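Local coordinates for putative phthiocerol dimycocerosate transporter LppX (Mycobacterium tuberculosis, PDB 2BYO), which probably carries phthiocerol dimycocerosate lipids from the cell membrane toward the outer membrane, holding them in a large hydrophobic cavity, at residues T170-Q175 against L181-I186; V45-K50 against G56-D61; S154-L159 against S165-T170. All blocks are in the same frame, centred on the assembly; numbering follows the deposited sequence.

Contact 1: T170-Q175 against L181-I186; sequences TVWIAQ and LVRASI. With LNL (alpha-linolenic acid), chain K; HXA (docosa-4,7,10,13,16,19-hexaenoic acid), chain I.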
loop_
_atom_site.group_PDB
_atom_site.type_symbol
_atom_site.label_atom_id
_atom_site.label_comp_id
_atom_site.label_asym_id
_atom_site.label_seq_id
_atom_site.Cartn_x
_atom_site.Cartn_y
_atom_site.Cartn_z
ATOM N N THR A 170 -4.726 -9.146 -4.453
ATOM C CA THR A 170 -6.111 -8.756 -4.680
ATOM C C THR A 170 -6.231 -7.238 -4.640
ATOM O O THR A 170 -5.530 -6.585 -3.866
ATOM C CB THR A 170 -7.043 -9.334 -3.604
ATOM O OG1 THR A 170 -6.808 -10.743 -3.464
ATOM C CG2 THR A 170 -8.542 -9.089 -3.986
ATOM N N VAL A 171 -7.086 -6.682 -5.495
ATOM C CA VAL A 171 -7.426 -5.263 -5.425
ATOM C C VAL A 171 -8.940 -5.119 -5.394
ATOM O O VAL A 171 -9.658 -5.937 -5.981
ATOM C CB VAL A 171 -6.858 -4.433 -6.615
ATOM C CG1 VAL A 171 -5.326 -4.481 -6.625
ATOM C CG2 VAL A 171 -7.425 -4.892 -7.956
ATOM N N TRP A 172 -9.405 -4.078 -4.710
ATOM C CA TRP A 172 -10.817 -3.745 -4.630
ATOM C C TRP A 172 -10.999 -2.324 -5.131
ATOM O O TRP A 172 -10.464 -1.374 -4.539
ATOM C CB TRP A 172 -11.292 -3.841 -3.190
ATOM C CG TRP A 172 -11.421 -5.239 -2.640
ATOM C CD1 TRP A 172 -12.559 -5.989 -2.596
ATOM C CD2 TRP A 172 -10.396 -6.030 -2.016
ATOM N NE1 TRP A 172 -12.308 -7.200 -2.002
ATOM C CE2 TRP A 172 -10.989 -7.257 -1.639
ATOM C CE3 TRP A 172 -9.031 -5.833 -1.754
ATOM C CZ2 TRP A 172 -10.270 -8.275 -0.998
ATOM C CZ3 TRP A 172 -8.320 -6.844 -1.121
ATOM C CH2 TRP A 172 -8.940 -8.053 -0.758
ATOM N N ILE A 173 -11.754 -2.185 -6.218
ATOM C CA ILE A 173 -11.840 -0.940 -6.962
ATOM C C ILE A 173 -13.254 -0.415 -6.897
ATOM O O ILE A 173 -14.190 -1.101 -7.300
ATOM C CB ILE A 173 -11.424 -1.134 -8.447
ATOM C CG1 ILE A 173 -9.968 -1.612 -8.526
ATOM C CG2 ILE A 173 -11.589 0.170 -9.239
ATOM C CD1 ILE A 173 -9.606 -2.211 -9.854
ATOM N N ALA A 174 -13.398 0.817 -6.408
ATOM C CA ALA A 174 -14.710 1.430 -6.211
ATOM C C ALA A 174 -15.516 1.396 -7.502
ATOM O O ALA A 174 -14.961 1.569 -8.600
ATOM C CB ALA A 174 -14.558 2.864 -5.729
ATOM N N GLN A 175 -16.822 1.173 -7.364
ATOM C CA GLN A 175 -17.745 1.185 -8.504
ATOM C C GLN A 175 -18.541 2.485 -8.592
ATOM O O GLN A 175 -19.500 2.569 -9.337
ATOM C CB GLN A 175 -18.703 0.002 -8.409
ATOM C CG GLN A 175 -18.004 -1.349 -8.450
ATOM C CD GLN A 175 -18.918 -2.491 -8.058
ATOM O OE1 GLN A 175 -20.013 -2.273 -7.533
ATOM N NE2 GLN A 175 -18.466 -3.722 -8.300
ATOM N N LEU A 181 -8.825 3.010 -5.453
ATOM C CA LEU A 181 -8.262 1.748 -5.007
ATOM C C LEU A 181 -8.555 1.632 -3.512
ATOM O O LEU A 181 -7.735 2.035 -2.673
ATOM C CB LEU A 181 -6.757 1.700 -5.299
ATOM C CG LEU A 181 -6.062 0.367 -4.984
ATOM C CD1 LEU A 181 -6.673 -0.810 -5.760
ATOM C CD2 LEU A 181 -4.566 0.475 -5.307
ATOM N N VAL A 182 -9.738 1.119 -3.181
ATOM C CA VAL A 182 -10.200 1.096 -1.784
ATOM C C VAL A 182 -9.289 0.186 -0.950
ATOM O O VAL A 182 -8.894 0.526 0.172
ATOM C CB VAL A 182 -11.678 0.641 -1.681
ATOM C CG1 VAL A 182 -12.138 0.593 -0.222
ATOM C CG2 VAL A 182 -12.574 1.564 -2.480
ATOM N N ARG A 183 -8.924 -0.953 -1.527
ATOM C CA ARG A 183 -8.053 -1.886 -0.856
ATOM C C ARG A 183 -7.171 -2.658 -1.843
ATOM O O ARG A 183 -7.544 -2.903 -3.006
ATOM C CB ARG A 183 -8.898 -2.838 0.006
ATOM C CG ARG A 183 -8.132 -3.864 0.846
ATOM C CD ARG A 183 -9.069 -4.568 1.828
ATOM N NE ARG A 183 -9.469 -3.669 2.911
ATOM C CZ ARG A 183 -10.399 -3.945 3.819
ATOM N NH1 ARG A 183 -11.069 -5.089 3.778
ATOM N NH2 ARG A 183 -10.671 -3.060 4.773
ATOM N N ALA A 184 -5.989 -3.021 -1.354
ATOM C CA ALA A 184 -5.065 -3.882 -2.068
ATOM C C ALA A 184 -4.376 -4.769 -1.053
ATOM O O ALA A 184 -4.006 -4.315 0.026
ATOM C CB ALA A 184 -4.053 -3.047 -2.819
ATOM N N SER A 185 -4.209 -6.037 -1.383
ATOM C CA SER A 185 -3.533 -6.937 -0.481
ATOM C C SER A 185 -2.718 -7.992 -1.231
ATOM O O SER A 185 -2.986 -8.298 -2.393
ATOM C CB SER A 185 -4.528 -7.583 0.494
ATOM O OG SER A 185 -5.254 -8.622 -0.114
ATOM N N ILE A 186 -1.708 -8.507 -0.544
ATOM C CA ILE A 186 -0.822 -9.506 -1.093
ATOM C C ILE A 186 -0.600 -10.568 -0.024
ATOM O O ILE A 186 -0.442 -10.259 1.162
ATOM C CB ILE A 186 0.506 -8.888 -1.606
ATOM C CG1 ILE A 186 1.361 -9.948 -2.307
ATOM C CG2 ILE A 186 1.287 -8.208 -0.484
ATOM C CD1 ILE A 186 2.534 -9.367 -3.067
HETATM O O1 LNL K . 6.991 4.987 1.855
HETATM C C1 LNL K . 6.272 5.461 2.767
HETATM O O2 LNL K . 6.165 4.900 3.883
HETATM C C2 LNL K . 5.530 6.763 2.524
HETATM C C3 LNL K . 4.082 6.529 2.112
HETATM C C4 LNL K . 3.168 6.236 3.307
HETATM C C5 LNL K . 2.640 4.795 3.398
HETATM C C6 LNL K . 2.111 4.215 2.075
HETATM C C7 LNL K . 2.163 2.685 2.083
HETATM C C8 LNL K . 3.491 2.121 1.564
HETATM C C9 LNL K . 3.308 0.787 0.835
HETATM C C10 LNL K . 3.847 -0.418 1.605
HETATM C C11 LNL K . 2.709 -1.112 2.327
HETATM C C12 LNL K . 1.820 -1.912 1.721
HETATM C C13 LNL K . 1.847 -2.238 0.239
HETATM C C14 LNL K . 0.472 -2.690 -0.255
HETATM C C15 LNL K . 0.253 -4.202 -0.190
HETATM C C16 LNL K . -0.579 -4.702 -1.371
HETATM C C17 LNL K . 0.231 -4.760 -2.669
HETATM C C18 LNL K . -0.532 -5.389 -3.820
HETATM C C1 HXA I . 2.750 8.001 -7.548
HETATM O O1 HXA I . 3.601 8.715 -8.133
HETATM O O2 HXA I . 2.679 6.761 -7.701
HETATM C C2 HXA I . 1.761 8.686 -6.626
HETATM C C3 HXA I . 1.561 7.901 -5.326
HETATM C C4 HXA I . 1.246 8.832 -4.149
HETATM C C5 HXA I . -0.182 8.680 -3.616
HETATM C C6 HXA I . -0.233 8.004 -2.240
HETATM C C7 HXA I . -0.938 6.656 -2.281
HETATM C C8 HXA I . -0.384 5.710 -1.223
HETATM C C9 HXA I . -1.116 4.367 -1.252
HETATM C C10 HXA I . -0.272 3.229 -1.831
HETATM C C11 HXA I . -0.512 2.994 -3.326
HETATM C C12 HXA I . -1.345 1.740 -3.605
HETATM C C13 HXA I . -0.491 0.470 -3.704
HETATM C C14 HXA I . -0.305 -0.025 -5.144
HETATM C C15 HXA I . -0.885 -1.426 -5.348
HETATM C C16 HXA I . -0.566 -1.942 -6.749
HETATM C C17 HXA I . -1.499 -3.070 -7.176
HETATM C C18 HXA I . -0.806 -3.989 -8.187
HETATM C C19 HXA I . -1.791 -4.755 -9.068
HETATM C C20 HXA I . -2.288 -6.023 -8.381
HETATM C C21 HXA I . -3.232 -6.815 -9.284
HETATM C C22 HXA I . -4.156 -7.749 -8.521
HETATM O O HOH W 1 -4.399 -11.243 -1.503
#
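The Trp172 indole lies between two side chains, the alkyl chain of Arg183 over one face and Thr170 CG2 over the other, both toward the rim. Arg183 CD stands 4.1 Å from the centroid of the six-membered Trp172 ring, a CH-pi contact 26° off the normal, and Arg183 CG lies 3.4 Å from Trp172 CE3. Ser185 OG lies at the edge of the Trp172 ring, 3.7 Å from its CZ3. With CG anti to the backbone N (chi1 -177°), the Arg183 chain passes over the ring face at a slant; the bend at chi3 then turns the guanidinium steeply (79°) to the indole, and NE bonds Thr196. The indole NE1 is paired with Glu137. Water 1 joins Thr170 OG1 to Ser185 OG beside this cluster. Beneath it the antiparallel hairpin is held by backbone bonds between Thr170 and Ser185, and by Trp172 N to Arg183 O at 2.8 Å. A classic beta bulge follows, setting two residues, Val182 and Arg183, against Trp172 alone; their two bonds to Trp172 O are weak. The face carrying Val171, Ile173, Leu181 and Ala184 is made of apolar side chains from both strands. Leu181 CD1 packs 3.7 Å from Val171 CB, and this pair lines the fatty-acid site, with Val171 CG1 3.8 Å from C20 and Leu181 CD2 3.9 Å from C12 of the docosahexaenoic acid. The hairpin is therefore two-sided: branched aliphatic residues suit the lipid cavity, whereas the Trp172 face pairs an aromatic surface with alkyl groups and sends its polar ends to hydrogen-bonding partners.

Contact 2: V45-K50 against G56-D61; sequences VRTTGK and GITSAD. With ZN (zinc ion), chain C.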
loop_
_atom_site.group_PDB
_atom_site.type_symbol
_atom_site.label_atom_id
_atom_site.label_comp_id
_atom_site.label_asym_id
_atom_site.label_seq_id
_atom_site.Cartn_x
_atom_site.Cartn_y
_atom_site.Cartn_z
ATOM N N VAL A 45 -2.645 0.381 6.980
ATOM C CA VAL A 45 -1.914 -0.846 6.698
ATOM C C VAL A 45 -2.159 -1.850 7.820
ATOM O O VAL A 45 -2.015 -1.527 8.994
ATOM C CB VAL A 45 -0.403 -0.582 6.553
ATOM C CG1 VAL A 45 0.344 -1.885 6.280
ATOM C CG2 VAL A 45 -0.135 0.439 5.435
ATOM N N ARG A 46 -2.545 -3.061 7.453
ATOM C CA ARG A 46 -2.689 -4.151 8.400
ATOM C C ARG A 46 -1.915 -5.338 7.848
ATOM O O ARG A 46 -1.723 -5.450 6.630
ATOM C CB ARG A 46 -4.171 -4.537 8.573
ATOM C CG ARG A 46 -5.072 -3.402 9.096
ATOM C CD ARG A 46 -4.801 -3.056 10.563
ATOM N NE ARG A 46 -5.667 -1.959 11.015
ATOM C CZ ARG A 46 -5.410 -0.652 10.894
ATOM N NH1 ARG A 46 -4.283 -0.208 10.349
ATOM N NH2 ARG A 46 -6.295 0.232 11.335
ATOM N N THR A 47 -1.473 -6.217 8.743
ATOM C CA THR A 47 -0.787 -7.432 8.350
ATOM C C THR A 47 -1.322 -8.607 9.157
ATOM O O THR A 47 -1.868 -8.421 10.243
ATOM C CB THR A 47 0.758 -7.342 8.579
ATOM O OG1 THR A 47 1.043 -7.083 9.955
ATOM C CG2 THR A 47 1.377 -6.246 7.736
ATOM N N THR A 48 -1.162 -9.809 8.600
ATOM C CA THR A 48 -1.348 -11.057 9.325
ATOM C C THR A 48 -0.056 -11.867 9.216
ATOM O O THR A 48 0.750 -11.656 8.300
ATOM C CB THR A 48 -2.492 -11.923 8.750
ATOM O OG1 THR A 48 -2.120 -12.403 7.459
ATOM C CG2 THR A 48 -3.790 -11.129 8.624
ATOM N N GLY A 49 0.120 -12.804 10.148
ATOM C CA GLY A 49 1.282 -13.671 10.151
ATOM C C GLY A 49 2.526 -12.877 10.467
ATOM O O GLY A 49 2.508 -12.013 11.334
ATOM N N LYS A 50 3.605 -13.165 9.750
ATOM C CA LYS A 50 4.879 -12.517 10.000
ATOM C C LYS A 50 5.357 -11.793 8.752
ATOM O O LYS A 50 5.601 -12.408 7.709
ATOM C CB LYS A 50 5.898 -13.543 10.487
ATOM C CG LYS A 50 5.585 -14.004 11.898
ATOM C CD LYS A 50 6.601 -14.983 12.436
ATOM C CE LYS A 50 6.432 -15.158 13.948
ATOM N NZ LYS A 50 6.561 -13.849 14.680
ATOM N N GLY A 56 9.948 -3.346 10.263
ATOM C CA GLY A 56 9.477 -3.687 11.612
ATOM C C GLY A 56 8.085 -3.169 11.961
ATOM O O GLY A 56 7.586 -3.411 13.068
ATOM N N ILE A 57 7.467 -2.444 11.031
ATOM C CA ILE A 57 6.093 -1.989 11.186
ATOM C C ILE A 57 5.136 -3.097 10.733
ATOM O O ILE A 57 5.365 -3.726 9.699
ATOM C CB ILE A 57 5.831 -0.712 10.366
ATOM C CG1 ILE A 57 6.697 0.433 10.895
ATOM C CG2 ILE A 57 4.328 -0.338 10.405
ATOM C CD1 ILE A 57 6.574 1.700 10.094
ATOM N N THR A 58 4.090 -3.342 11.527
ATOM C CA THR A 58 3.093 -4.388 11.248
ATOM C C THR A 58 1.656 -3.846 11.173
ATOM O O THR A 58 0.730 -4.570 10.784
ATOM C CB THR A 58 3.147 -5.512 12.314
ATOM O OG1 THR A 58 2.954 -4.952 13.617
ATOM C CG2 THR A 58 4.487 -6.228 12.285
ATOM N N SER A 59 1.477 -2.577 11.530
ATOM C CA SER A 59 0.210 -1.881 11.353
ATOM C C SER A 59 0.481 -0.384 11.232
ATOM O O SER A 59 1.441 0.116 11.817
ATOM C CB SER A 59 -0.718 -2.156 12.546
ATOM O OG SER A 59 -1.994 -1.572 12.360
ATOM N N ALA A 60 -0.332 0.332 10.454
ATOM C CA ALA A 60 -0.252 1.795 10.437
ATOM C C ALA A 60 -1.553 2.424 9.978
ATOM O O ALA A 60 -2.290 1.835 9.195
ATOM C CB ALA A 60 0.901 2.272 9.549
ATOM N N ASP A 61 -1.818 3.618 10.499
ATOM C CA ASP A 61 -2.840 4.513 9.988
ATOM C C ASP A 61 -2.163 5.848 9.793
ATOM O O ASP A 61 -1.693 6.460 10.766
ATOM C CB ASP A 61 -4.011 4.647 10.949
ATOM C CG ASP A 61 -4.916 3.443 10.906
ATOM O OD1 ASP A 61 -4.554 2.422 11.515
ATOM O OD2 ASP A 61 -5.969 3.514 10.245
HETATM ZN ZN ZN C . -7.051 5.221 9.899
HETATM O O HOH W 2 -1.949 -5.444 11.434
HETATM O O HOH W 3 -9.093 4.511 9.225
HETATM O O HOH W 4 -7.227 6.398 12.014
#
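Arg46 reaches across the hairpin to form a salt bridge with Asp61, end-on, both terminal nitrogens closing on the same oxygen. Arg46 NH2 lies 2.8 Å from Asp61 OD1, on that oxygen's syn lone pair; Arg46 NH1, at 2.9 Å from the same OD1, comes from above the carboxylate plane, and the two flat groups are turned 59° apart. Asp61 OD2 binds the zinc ion at 2.0 Å and takes only a weak bond from Arg46 NH2; waters 3 and 4 and His42 complete the observed zinc ligands. In the second shell, the bend of the Arg46 chain at chi2 (-70°) turns the guanidinium so that NH1 can also donate to O of the preceding residue, Val45, at 3.0 Å, from above that carbonyl's plane. Ala60 N reaches Val45 O from the opposite face, so this one oxygen holds both the strand pairing and the arginine. A weak bond from NH1 to Ala60 O adds to the grip. Val45 N in turn donates to Ala60 O at 2.7 Å, closing the hydrogen-bonded pair. Farther along, the Thr47 hydroxyl ties the strands, OG1 donating in the carbonyl plane to Thr58 O at 2.7 Å, while water 2 bridges Thr47 N to Thr58 O. On the other face Val45 CB and Ala60 CB meet at 4.3 Å, small apolar groups suited to the lipid side, where Val45 lies near a bound linolenic acid. With zinc on OD2 and the guanidinium mainly on OD1, the Asp61 carboxylate is probably kept ionised and fixed in rotation.

Contact 3: S154-L159 against S165-T170; sequences SSVKML and SARPAT. With LNL (alpha-linolenic acid), chain K.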
loop_
_atom_site.group_PDB
_atom_site.type_symbol
_atom_site.label_atom_id
_atom_site.label_comp_id
_atom_site.label_asym_id
_atom_site.label_seq_id
_atom_site.Cartn_x
_atom_site.Cartn_y
_atom_site.Cartn_z
ATOM N N SER A 154 9.655 -10.695 -9.081
ATOM C CA SER A 154 10.422 -9.464 -9.263
ATOM C C SER A 154 9.679 -8.255 -8.710
ATOM O O SER A 154 10.289 -7.368 -8.117
ATOM C CB SER A 154 10.763 -9.252 -10.745
ATOM O OG SER A 154 9.593 -9.081 -11.525
ATOM N N SER A 155 8.362 -8.226 -8.892
ATOM C CA SER A 155 7.544 -7.178 -8.301
ATOM C C SER A 155 7.295 -7.412 -6.817
ATOM O O SER A 155 7.208 -6.455 -6.050
ATOM C CB SER A 155 6.216 -7.035 -9.037
ATOM O OG SER A 155 6.434 -6.436 -10.297
ATOM N N VAL A 156 7.171 -8.672 -6.414
ATOM C CA VAL A 156 6.931 -8.984 -5.008
ATOM C C VAL A 156 8.140 -8.538 -4.171
ATOM O O VAL A 156 7.965 -7.999 -3.081
ATOM C CB VAL A 156 6.591 -10.483 -4.788
ATOM C CG1 VAL A 156 6.372 -10.782 -3.313
ATOM C CG2 VAL A 156 5.333 -10.873 -5.567
ATOM N N LYS A 157 9.349 -8.723 -4.705
ATOM C CA LYS A 157 10.589 -8.299 -4.034
ATOM C C LYS A 157 10.661 -6.807 -3.720
ATOM O O LYS A 157 11.346 -6.403 -2.781
ATOM C CB LYS A 157 11.821 -8.683 -4.861
ATOM C CG LYS A 157 12.138 -10.153 -4.842
ATOM C CD LYS A 157 13.338 -10.448 -5.721
ATOM C CE LYS A 157 13.427 -11.917 -6.060
ATOM N NZ LYS A 157 14.524 -12.167 -7.030
ATOM N N MET A 158 9.970 -5.987 -4.507
ATOM C CA MET A 158 9.893 -4.554 -4.223
ATOM C C MET A 158 9.229 -4.298 -2.872
ATOM O O MET A 158 9.584 -3.353 -2.166
ATOM C CB MET A 158 9.143 -3.823 -5.336
ATOM C CG MET A 158 9.924 -3.760 -6.651
ATOM S SD MET A 158 8.987 -3.056 -8.023
ATOM C CE MET A 158 8.226 -1.623 -7.249
ATOM N N LEU A 159 8.289 -5.170 -2.521
ATOM C CA LEU A 159 7.551 -5.113 -1.261
ATOM C C LEU A 159 8.200 -5.977 -0.172
ATOM O O LEU A 159 8.182 -5.622 1.009
ATOM C CB LEU A 159 6.132 -5.616 -1.511
ATOM C CG LEU A 159 4.954 -4.949 -0.817
ATOM C CD1 LEU A 159 5.150 -3.442 -0.675
ATOM C CD2 LEU A 159 3.710 -5.273 -1.620
ATOM N N SER A 165 9.071 -16.371 -5.050
ATOM C CA SER A 165 8.088 -16.838 -6.028
ATOM C C SER A 165 7.022 -15.802 -6.295
ATOM O O SER A 165 6.910 -14.791 -5.576
ATOM C CB SER A 165 7.438 -18.158 -5.577
ATOM O OG SER A 165 6.630 -17.985 -4.419
ATOM N N ALA A 166 6.249 -16.054 -7.346
ATOM C CA ALA A 166 5.084 -15.238 -7.661
ATOM C C ALA A 166 4.045 -15.419 -6.558
ATOM O O ALA A 166 3.862 -16.527 -6.052
ATOM C CB ALA A 166 4.505 -15.633 -9.016
ATOM N N ARG A 167 3.375 -14.337 -6.179
ATOM C CA ARG A 167 2.430 -14.377 -5.065
ATOM C C ARG A 167 1.040 -13.887 -5.472
ATOM O O ARG A 167 0.924 -13.044 -6.361
ATOM C CB ARG A 167 2.958 -13.542 -3.898
ATOM C CG ARG A 167 4.314 -14.001 -3.335
ATOM C CD ARG A 167 4.334 -15.459 -2.894
ATOM N NE ARG A 167 3.219 -15.783 -2.007
ATOM C CZ ARG A 167 2.849 -17.022 -1.669
ATOM N NH1 ARG A 167 3.507 -18.082 -2.130
ATOM N NH2 ARG A 167 1.806 -17.203 -0.858
ATOM N N PRO A 168 -0.016 -14.430 -4.829
ATOM C CA PRO A 168 -1.365 -13.945 -5.083
ATOM C C PRO A 168 -1.581 -12.561 -4.478
ATOM O O PRO A 168 -1.056 -12.254 -3.406
ATOM C CB PRO A 168 -2.278 -14.974 -4.405
ATOM C CG PRO A 168 -1.422 -15.853 -3.598
ATOM C CD PRO A 168 0.015 -15.541 -3.859
ATOM N N ALA A 169 -2.334 -11.742 -5.191
ATOM C CA ALA A 169 -2.693 -10.422 -4.738
ATOM C C ALA A 169 -4.158 -10.170 -5.084
ATOM O O ALA A 169 -4.757 -10.905 -5.894
ATOM C CB ALA A 169 -1.797 -9.383 -5.390
ATOM N N THR A 170 -4.726 -9.146 -4.453
ATOM C CA THR A 170 -6.111 -8.756 -4.680
ATOM C C THR A 170 -6.231 -7.238 -4.640
ATOM O O THR A 170 -5.530 -6.585 -3.866
ATOM C CB THR A 170 -7.043 -9.334 -3.604
ATOM O OG1 THR A 170 -6.808 -10.743 -3.464
ATOM C CG2 THR A 170 -8.542 -9.089 -3.986
HETATM O O1 LNL K . 6.991 4.987 1.855
HETATM C C1 LNL K . 6.272 5.461 2.767
HETATM O O2 LNL K . 6.165 4.900 3.883
HETATM C C2 LNL K . 5.530 6.763 2.524
HETATM C C3 LNL K . 4.082 6.529 2.112
HETATM C C4 LNL K . 3.168 6.236 3.307
HETATM C C5 LNL K . 2.640 4.795 3.398
HETATM C C6 LNL K . 2.111 4.215 2.075
HETATM C C7 LNL K . 2.163 2.685 2.083
HETATM C C8 LNL K . 3.491 2.121 1.564
HETATM C C9 LNL K . 3.308 0.787 0.835
HETATM C C10 LNL K . 3.847 -0.418 1.605
HETATM C C11 LNL K . 2.709 -1.112 2.327
HETATM C C12 LNL K . 1.820 -1.912 1.721
HETATM C C13 LNL K . 1.847 -2.238 0.239
HETATM C C14 LNL K . 0.472 -2.690 -0.255
HETATM C C15 LNL K . 0.253 -4.202 -0.190
HETATM C C16 LNL K . -0.579 -4.702 -1.371
HETATM C C17 LNL K . 0.231 -4.760 -2.669
HETATM C C18 LNL K . -0.532 -5.389 -3.820
#
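Arg167 meets Val156 with the first part of its side chain and carries its charge elsewhere. CB of Arg167 rests 3.9 Å from Val156 CG2, and the next carbon, CG, lies against both valine methyls, 3.8 Å from CG1 and 4.0 Å from CG2. Three successive turns of the same sense (chi1 -60°, chi2 -56°, chi3 -51°) then curl the chain away from the helix: NE donates a hydrogen bond to the carbonyl O of Asp187 on the neighbouring strand, and Ser165 OG comes in at the edge of the guanidinium, in its plane. Val156 points from the helix toward the start of strand 167-174; its CG2 also comes within 4.2 Å of Ser165 O. Around it Ile186, Leu188 and Ala163 add to the apolar surroundings, which makes a compact branched residue apt here. One helical turn later, Leu159, whose N bonds Val156 O, turns to the cavity instead: its CD1 lies 3.6 Å from C13 of a bound linolenic acid and its CD2 3.7 Å from C17, while Met158 touches a second linolenic acid. No hydrogen bond joins the two segments. Helix 153-159 thus meets the strand through a small dispersion contact, in which an arginine serves as a hydrocarbon near its base and as a hydrogen-bond donor at its end.

Overall arrangement
All three contacts belong to one antiparallel sheet, the curved wall of the half-barrel, or to helix 153-159, which packs against it. Contact 1 is the buried one; contacts 2 and 3 are partly buried. Contacts 1 and 3 share Thr170 and strand 167-174 and touch through Ile186, which packs on Val156 and Leu159, and strand 181-187 and the helix both touch the same linolenic acid. Contact 2 lies in a separate hairpin, about 17 Å from each of the others between centres. Contacts 1 and 2 both turn apolar residues to lipid, yet their opposite faces differ: a CH-pi contact between arginine and tryptophan in one, a zinc-linked salt bridge in the other. Contact 3 relies on aliphatic packing alone.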